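Local coordinates for protein citrate synthase (Thermotoga maritima, PDB 2P2W) that probably catalyses the condensation of oxaloacetate with acetyl-CoA and water to give citrate and CoA in the tricarboxylic acid cycle, at residues A[263-277]-A[299-311]. Numbering follows the deposited sequence.
Sequences LKRVLQEHFPDSKLF and VDLYSSVLFEELG
With CG set anti to its carbonyl carbon (chi1 -64°), Tyr302 lays its ring alongside Lys264, whose CG stands anti to the backbone N (chi1 -174°) and whose extended chain runs the same way. Lys264 CB sits over the ring face in a CH-pi contact, 3.9 Å from the Tyr302 centroid, and the Tyr302 side chain fits as a knob among Leu263, Lys264, Leu267 and Phe277. The reciprocal knob is Leu263, which enters the hole of Val299, Tyr302, Ser303 and Leu306 and brings CD1 to 3.6 Å from Ser303 CA. The axes of 263-270 and 299-309 come within 9.1 Å, their N-to-C directions 35° apart; Phe277, from the next helix, completes the hole for Tyr302. Further along, Glu309 CB lies 3.8 Å from the Phe271 centroid, over the ring, while the bent chain carries its carboxylate on to Ser274. Ser274 OG donates to Glu309 OE2 (2.7 Å) from above the carboxylate plane and accepts from Phe277 N (3.0 Å), N-capping helix 275-289. Near the start of 299-309, Tyr302 OH is hydrogen-bonded to Glu284 OE1 of helix 275-289. Helix 163-173 touches Leu263 and Val299, whereas helices 214-225 and 317-337 pack against Asp300, a predicted active-site residue, and Ser304.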
loop_
_atom_site.group_PDB
_atom_site.type_symbol
_atom_site.label_atom_id
_atom_site.label_comp_id
_atom_site.label_asym_id
_atom_site.label_seq_id
_atom_site.Cartn_x
_atom_site.Cartn_y
_atom_site.Cartn_z
ATOM N N LEU A 263 4.080 28.507 -4.279
ATOM C CA LEU A 263 4.708 28.490 -2.963
ATOM C C LEU A 263 5.987 29.322 -2.903
ATOM O O LEU A 263 6.328 29.853 -1.850
ATOM C CB LEU A 263 4.998 27.051 -2.520
ATOM C CG LEU A 263 3.747 26.201 -2.258
ATOM C CD1 LEU A 263 4.160 24.804 -1.835
ATOM C CD2 LEU A 263 2.893 26.853 -1.176
ATOM N N LYS A 264 6.703 29.434 -4.017
ATOM C CA LYS A 264 7.911 30.249 -4.011
ATOM C C LYS A 264 7.502 31.702 -3.767
ATOM O O LYS A 264 8.178 32.436 -3.044
ATOM C CB LYS A 264 8.663 30.147 -5.341
ATOM C CG LYS A 264 10.005 30.865 -5.312
ATOM C CD LYS A 264 10.702 30.839 -6.661
ATOM C CE LYS A 264 12.047 31.551 -6.579
ATOM N NZ LYS A 264 12.707 31.612 -7.910
ATOM N N ARG A 265 6.383 32.109 -4.362
ATOM C CA ARG A 265 5.896 33.471 -4.190
ATOM C C ARG A 265 5.459 33.687 -2.744
ATOM O O ARG A 265 5.689 34.752 -2.167
ATOM C CB ARG A 265 4.725 33.750 -5.140
ATOM C CG ARG A 265 4.209 35.182 -5.050
ATOM C CD ARG A 265 3.184 35.513 -6.134
ATOM N NE ARG A 265 1.973 34.703 -6.028
ATOM C CZ ARG A 265 1.724 33.618 -6.756
ATOM N NH1 ARG A 265 2.602 33.198 -7.660
ATOM N NH2 ARG A 265 0.590 32.954 -6.581
ATOM N N VAL A 266 4.822 32.678 -2.161
ATOM C CA VAL A 266 4.374 32.761 -0.774
ATOM C C VAL A 266 5.571 33.053 0.128
ATOM O O VAL A 266 5.532 33.962 0.962
ATOM C CB VAL A 266 3.722 31.439 -0.328
ATOM C CG1 VAL A 266 3.498 31.444 1.175
ATOM C CG2 VAL A 266 2.404 31.239 -1.070
ATOM N N LEU A 267 6.635 32.277 -0.045
ATOM C CA LEU A 267 7.843 32.458 0.749
ATOM C C LEU A 267 8.494 33.814 0.478
ATOM O O LEU A 267 8.963 34.486 1.399
ATOM C CB LEU A 267 8.832 31.328 0.455
ATOM C CG LEU A 267 8.385 29.955 0.973
ATOM C CD1 LEU A 267 9.248 28.845 0.376
ATOM C CD2 LEU A 267 8.472 29.948 2.489
ATOM N N GLN A 268 8.517 34.219 -0.787
ATOM C CA GLN A 268 9.111 35.498 -1.156
ATOM C C GLN A 268 8.379 36.645 -0.468
ATOM O O GLN A 268 8.993 37.627 -0.047
ATOM C CB GLN A 268 9.042 35.705 -2.672
ATOM C CG GLN A 268 9.857 36.897 -3.154
ATOM C CD GLN A 268 11.341 36.669 -2.976
ATOM O OE1 GLN A 268 11.921 35.781 -3.607
ATOM N NE2 GLN A 268 11.969 37.462 -2.105
ATOM N N GLU A 269 7.062 36.511 -0.358
ATOM C CA GLU A 269 6.246 37.547 0.251
ATOM C C GLU A 269 6.184 37.500 1.774
ATOM O O GLU A 269 6.030 38.540 2.416
ATOM C CB GLU A 269 4.829 37.493 -0.327
ATOM C CG GLU A 269 4.720 38.130 -1.708
ATOM C CD GLU A 269 3.398 37.848 -2.398
ATOM O OE1 GLU A 269 2.478 37.316 -1.741
ATOM O OE2 GLU A 269 3.284 38.157 -3.607
ATOM N N HIS A 270 6.325 36.312 2.360
ATOM C CA HIS A 270 6.239 36.192 3.814
ATOM C C HIS A 270 7.492 35.779 4.576
ATOM O O HIS A 270 7.609 36.076 5.766
ATOM C CB HIS A 270 5.096 35.250 4.188
ATOM C CG HIS A 270 3.752 35.744 3.758
ATOM N ND1 HIS A 270 3.271 35.575 2.477
ATOM C CD2 HIS A 270 2.803 36.440 4.427
ATOM C CE1 HIS A 270 2.084 36.143 2.377
ATOM N NE2 HIS A 270 1.777 36.676 3.547
ATOM N N PHE A 271 8.417 35.091 3.911
ATOM C CA PHE A 271 9.656 34.663 4.560
ATOM C C PHE A 271 10.864 34.863 3.641
ATOM O O PHE A 271 11.667 33.951 3.449
ATOM C CB PHE A 271 9.568 33.184 4.965
ATOM C CG PHE A 271 8.443 32.879 5.912
ATOM C CD1 PHE A 271 8.612 33.037 7.285
ATOM C CD2 PHE A 271 7.205 32.453 5.432
ATOM C CE1 PHE A 271 7.562 32.772 8.172
ATOM C CE2 PHE A 271 6.151 32.185 6.308
ATOM C CZ PHE A 271 6.331 32.345 7.680
ATOM N N PRO A 272 11.026 36.078 3.091
ATOM C CA PRO A 272 12.137 36.395 2.183
ATOM C C PRO A 272 13.520 36.258 2.800
ATOM O O PRO A 272 14.505 36.065 2.092
ATOM C CB PRO A 272 11.873 37.851 1.776
ATOM C CG PRO A 272 11.126 38.438 2.951
ATOM C CD PRO A 272 10.355 37.308 3.543
ATOM N N ASP A 273 13.587 36.370 4.121
ATOM C CA ASP A 273 14.859 36.310 4.822
ATOM C C ASP A 273 15.201 34.952 5.411
ATOM O O ASP A 273 16.200 34.808 6.109
ATOM C CB ASP A 273 14.874 37.396 5.893
ATOM C CG ASP A 273 14.655 38.773 5.296
ATOM O OD1 ASP A 273 15.093 38.988 4.146
ATOM O OD2 ASP A 273 14.054 39.634 5.966
ATOM N N SER A 274 14.369 33.957 5.123
ATOM C CA SER A 274 14.626 32.607 5.590
ATOM C C SER A 274 15.891 32.094 4.897
ATOM O O SER A 274 15.981 32.108 3.665
ATOM C CB SER A 274 13.450 31.694 5.240
ATOM O OG SER A 274 13.885 30.352 5.105
ATOM N N LYS A 275 16.866 31.657 5.689
ATOM C CA LYS A 275 18.122 31.134 5.152
ATOM C C LYS A 275 17.826 29.963 4.212
ATOM O O LYS A 275 18.426 29.840 3.145
ATOM C CB LYS A 275 19.023 30.673 6.306
ATOM C CG LYS A 275 20.325 29.989 5.905
ATOM C CD LYS A 275 21.407 30.967 5.459
ATOM C CE LYS A 275 21.491 31.096 3.947
ATOM N NZ LYS A 275 22.553 32.082 3.564
ATOM N N LEU A 276 16.896 29.105 4.617
ATOM C CA LEU A 276 16.520 27.956 3.800
ATOM C C LEU A 276 15.974 28.423 2.456
ATOM O O LEU A 276 16.353 27.904 1.405
ATOM C CB LEU A 276 15.463 27.110 4.527
ATOM C CG LEU A 276 15.953 26.392 5.789
ATOM C CD1 LEU A 276 14.784 25.721 6.506
ATOM C CD2 LEU A 276 17.013 25.357 5.401
ATOM N N PHE A 277 15.086 29.410 2.487
ATOM C CA PHE A 277 14.513 29.917 1.254
ATOM C C PHE A 277 15.589 30.508 0.344
ATOM O O PHE A 277 15.592 30.253 -0.858
ATOM C CB PHE A 277 13.444 30.975 1.546
ATOM C CG PHE A 277 12.843 31.581 0.310
ATOM C CD1 PHE A 277 12.193 30.781 -0.628
ATOM C CD2 PHE A 277 12.937 32.950 0.072
ATOM C CE1 PHE A 277 11.642 31.337 -1.787
ATOM C CE2 PHE A 277 12.391 33.513 -1.080
ATOM C CZ PHE A 277 11.743 32.706 -2.012
ATOM N N VAL A 299 7.142 20.850 -6.395
ATOM C CA VAL A 299 6.529 21.358 -5.172
ATOM C C VAL A 299 7.263 21.053 -3.865
ATOM O O VAL A 299 7.205 21.851 -2.926
ATOM C CB VAL A 299 5.054 20.869 -5.058
ATOM C CG1 VAL A 299 5.017 19.406 -4.655
ATOM C CG2 VAL A 299 4.284 21.738 -4.070
ATOM N N ASP A 300 7.958 19.920 -3.797
ATOM C CA ASP A 300 8.666 19.531 -2.573
ATOM C C ASP A 300 9.755 20.511 -2.124
ATOM O O ASP A 300 10.066 20.596 -0.934
ATOM C CB ASP A 300 9.310 18.145 -2.723
ATOM C CG ASP A 300 8.301 17.047 -3.020
ATOM O OD1 ASP A 300 7.159 17.132 -2.522
ATOM O OD2 ASP A 300 8.665 16.086 -3.736
ATOM N N LEU A 301 10.346 21.231 -3.073
ATOM C CA LEU A 301 11.410 22.175 -2.743
ATOM C C LEU A 301 10.922 23.307 -1.846
ATOM O O LEU A 301 11.553 23.628 -0.841
ATOM C CB LEU A 301 12.027 22.771 -4.020
ATOM C CG LEU A 301 13.224 23.718 -3.824
ATOM C CD1 LEU A 301 14.406 22.944 -3.248
ATOM C CD2 LEU A 301 13.610 24.353 -5.155
ATOM N N TYR A 302 9.792 23.906 -2.203
ATOM C CA TYR A 302 9.267 25.020 -1.431
ATOM C C TYR A 302 8.220 24.683 -0.383
ATOM O O TYR A 302 8.065 25.421 0.589
ATOM C CB TYR A 302 8.747 26.092 -2.388
ATOM C CG TYR A 302 9.854 26.679 -3.232
ATOM C CD1 TYR A 302 10.923 27.358 -2.638
ATOM C CD2 TYR A 302 9.851 26.536 -4.620
ATOM C CE1 TYR A 302 11.959 27.876 -3.402
ATOM C CE2 TYR A 302 10.882 27.053 -5.398
ATOM C CZ TYR A 302 11.934 27.720 -4.784
ATOM O OH TYR A 302 12.960 28.220 -5.551
ATOM N N SER A 303 7.491 23.587 -0.566
ATOM C CA SER A 303 6.501 23.214 0.436
ATOM C C SER A 303 7.248 22.903 1.733
ATOM O O SER A 303 6.811 23.290 2.819
ATOM C CB SER A 303 5.699 21.983 -0.005
ATOM O OG SER A 303 6.511 20.824 -0.027
ATOM N N SER A 304 8.380 22.214 1.610
ATOM C CA SER A 304 9.181 21.858 2.779
ATOM C C SER A 304 9.683 23.106 3.503
ATOM O O SER A 304 9.649 23.171 4.732
ATOM C CB SER A 304 10.374 20.978 2.379
ATOM O OG SER A 304 11.298 21.677 1.564
ATOM N N VAL A 305 10.143 24.099 2.745
ATOM C CA VAL A 305 10.635 25.331 3.361
ATOM C C VAL A 305 9.493 26.058 4.077
ATOM O O VAL A 305 9.668 26.563 5.188
ATOM C CB VAL A 305 11.289 26.266 2.308
ATOM C CG1 VAL A 305 11.692 27.589 2.958
ATOM C CG2 VAL A 305 12.531 25.590 1.723
ATOM N N LEU A 306 8.318 26.096 3.455
ATOM C CA LEU A 306 7.175 26.751 4.081
ATOM C C LEU A 306 6.798 26.049 5.386
ATOM O O LEU A 306 6.609 26.703 6.415
ATOM C CB LEU A 306 5.965 26.765 3.139
ATOM C CG LEU A 306 4.683 27.369 3.735
ATOM C CD1 LEU A 306 4.945 28.817 4.125
ATOM C CD2 LEU A 306 3.532 27.287 2.735
ATOM N N PHE A 307 6.688 24.722 5.348
ATOM C CA PHE A 307 6.324 23.969 6.545
ATOM C C PHE A 307 7.319 24.221 7.672
ATOM O O PHE A 307 6.938 24.331 8.842
ATOM C CB PHE A 307 6.246 22.468 6.242
ATOM C CG PHE A 307 5.152 22.097 5.275
ATOM C CD1 PHE A 307 3.988 22.858 5.191
ATOM C CD2 PHE A 307 5.272 20.970 4.469
ATOM C CE1 PHE A 307 2.958 22.499 4.319
ATOM C CE2 PHE A 307 4.249 20.605 3.596
ATOM C CZ PHE A 307 3.092 21.370 3.522
ATOM N N GLU A 308 8.596 24.303 7.320
ATOM C CA GLU A 308 9.631 24.564 8.313
ATOM C C GLU A 308 9.406 25.943 8.930
ATOM O O GLU A 308 9.387 26.091 10.153
ATOM C CB GLU A 308 11.021 24.521 7.667
ATOM C CG GLU A 308 12.148 25.000 8.587
ATOM C CD GLU A 308 12.924 23.864 9.233
ATOM O OE1 GLU A 308 12.413 22.722 9.268
ATOM O OE2 GLU A 308 14.048 24.121 9.717
ATOM N N GLU A 309 9.234 26.953 8.078
ATOM C CA GLU A 309 9.041 28.319 8.566
ATOM C C GLU A 309 7.743 28.469 9.365
ATOM O O GLU A 309 7.604 29.364 10.193
ATOM C CB GLU A 309 9.064 29.310 7.388
ATOM C CG GLU A 309 10.415 29.375 6.640
ATOM C CD GLU A 309 11.572 29.727 7.564
ATOM O OE1 GLU A 309 11.372 30.456 8.527
ATOM O OE2 GLU A 309 12.689 29.294 7.275
ATOM N N LEU A 310 6.754 27.588 9.080
ATOM C CA LEU A 310 5.483 27.666 9.817
ATOM C C LEU A 310 5.578 26.976 11.182
ATOM O O LEU A 310 4.633 26.960 11.964
ATOM C CB LEU A 310 4.387 26.989 9.004
ATOM C CG LEU A 310 3.948 27.770 7.779
ATOM C CD1 LEU A 310 2.778 27.063 7.064
ATOM C CD2 LEU A 310 3.464 29.187 8.118
ATOM N N GLY A 311 6.730 26.311 11.430
ATOM C CA GLY A 311 6.964 25.734 12.767
ATOM C C GLY A 311 6.613 24.220 12.895
ATOM O O GLY A 311 6.537 23.725 14.012
#